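Local atomic coordinates of nonsense-mediated mRNA decay factor SMG5 (Homo sapiens, PDB entry 2HWY), a protein that acts in nonsense-mediated mRNA decay, promoting dephosphorylation of UPF1, and lacks RNase activity of its own. Residues A[35-38]-A[39-43]. Sequence-based numbering, arbitrary orientation.
Sequences TVID and GLDLL
Gly39 N donates to Thr35 O at 3.1 Å. The bond is bent, and the N-H reaches the carbonyl from above its plane. Leu40 N then bonds to Val36 O at 2.8 Å, almost in line with the C=O bond, and makes a weak second bond to Ile37 O. Leu40 CG stands beside its own backbone N (chi1 -59°), which sets it back over the Val36 carbonyl. From there CD1 extends to 4.2 Å from Val36 CG1. These two buried side chains lie on the side of helix 34-43 that faces helix 9-14. Both pack on Thr9 of that helix, and Leu40 also touches Ile54 of helix 48-63. Helix 34-43 follows strand 29-32 of the parallel five-stranded sheet in this PIN domain, an alpha/beta fold. Asp41 N bonds to Ile37 O at 3.1 Å, nearly straight at 168°. The Asp41 carboxylate turns back beside the same carbonyl, two acceptors with no bond between them. Its OD2 lies 3.7 Å from Asp38 OD1, the two carboxylate planes 34° apart. This closeness of like charges is probably eased by Arg34, which forms a salt bridge with Asp38 OD1. Leu42 N bonds to Asp38 O at 3.1 Å.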
# COMPACT_ATOMS: atom_id res chain seq x y z
N THR A 35 9.48 -0.01 -4.45
CA THR A 35 10.01 1.18 -3.82
C THR A 35 9.57 1.25 -2.36
O THR A 35 10.27 1.83 -1.53
CB THR A 35 9.57 2.45 -4.59
OG1 THR A 35 10.39 3.56 -4.21
CG2 THR A 35 8.09 2.78 -4.36
N VAL A 36 8.42 0.64 -2.07
CA VAL A 36 7.87 0.55 -0.73
C VAL A 36 8.59 -0.56 0.04
O VAL A 36 9.14 -0.33 1.11
CB VAL A 36 6.33 0.29 -0.78
CG1 VAL A 36 5.74 0.23 0.61
CG2 VAL A 36 5.63 1.36 -1.59
N ILE A 37 8.58 -1.76 -0.52
CA ILE A 37 9.32 -2.89 0.03
C ILE A 37 10.79 -2.55 0.36
O ILE A 37 11.29 -2.83 1.46
CB ILE A 37 9.20 -4.08 -0.95
CG1 ILE A 37 8.00 -4.95 -0.58
CG2 ILE A 37 10.45 -4.93 -0.99
CD1 ILE A 37 8.29 -6.01 0.45
N ASP A 38 11.48 -1.93 -0.58
CA ASP A 38 12.87 -1.50 -0.35
C ASP A 38 12.96 -0.36 0.66
O ASP A 38 13.91 -0.29 1.43
CB ASP A 38 13.55 -1.14 -1.68
CG ASP A 38 13.74 -2.36 -2.59
OD1 ASP A 38 13.46 -3.50 -2.12
OD2 ASP A 38 14.16 -2.17 -3.76
N GLY A 39 11.97 0.53 0.66
CA GLY A 39 11.85 1.57 1.67
C GLY A 39 11.73 0.98 3.07
O GLY A 39 12.30 1.50 4.03
N LEU A 40 11.00 -0.12 3.18
CA LEU A 40 10.79 -0.74 4.48
C LEU A 40 12.04 -1.48 4.97
O LEU A 40 12.36 -1.40 6.16
CB LEU A 40 9.57 -1.67 4.46
CG LEU A 40 8.25 -1.01 4.07
CD1 LEU A 40 7.20 -2.04 3.84
CD2 LEU A 40 7.78 -0.04 5.11
N ASP A 41 12.75 -2.19 4.08
CA ASP A 41 14.06 -2.78 4.42
C ASP A 41 15.01 -1.71 4.99
O ASP A 41 15.69 -1.95 5.99
CB ASP A 41 14.75 -3.42 3.18
CG ASP A 41 14.00 -4.65 2.64
OD1 ASP A 41 13.63 -5.55 3.44
OD2 ASP A 41 13.81 -4.72 1.39
N LEU A 42 15.06 -0.54 4.35
CA LEU A 42 15.81 0.61 4.89
C LEU A 42 15.33 0.97 6.30
O LEU A 42 16.14 1.22 7.19
CB LEU A 42 15.64 1.87 4.02
CG LEU A 42 16.48 2.11 2.77
CD1 LEU A 42 16.06 3.44 2.15
CD2 LEU A 42 17.98 2.09 3.08
N LEU A 43 14.01 1.02 6.49
CA LEU A 43 13.45 1.56 7.75
C LEU A 43 13.44 0.55 8.92
O LEU A 43 13.47 0.96 10.08
CB LEU A 43 12.06 2.15 7.49
CG LEU A 43 12.04 3.40 6.60
CD1 LEU A 43 10.67 3.62 5.99
CD2 LEU A 43 12.49 4.63 7.35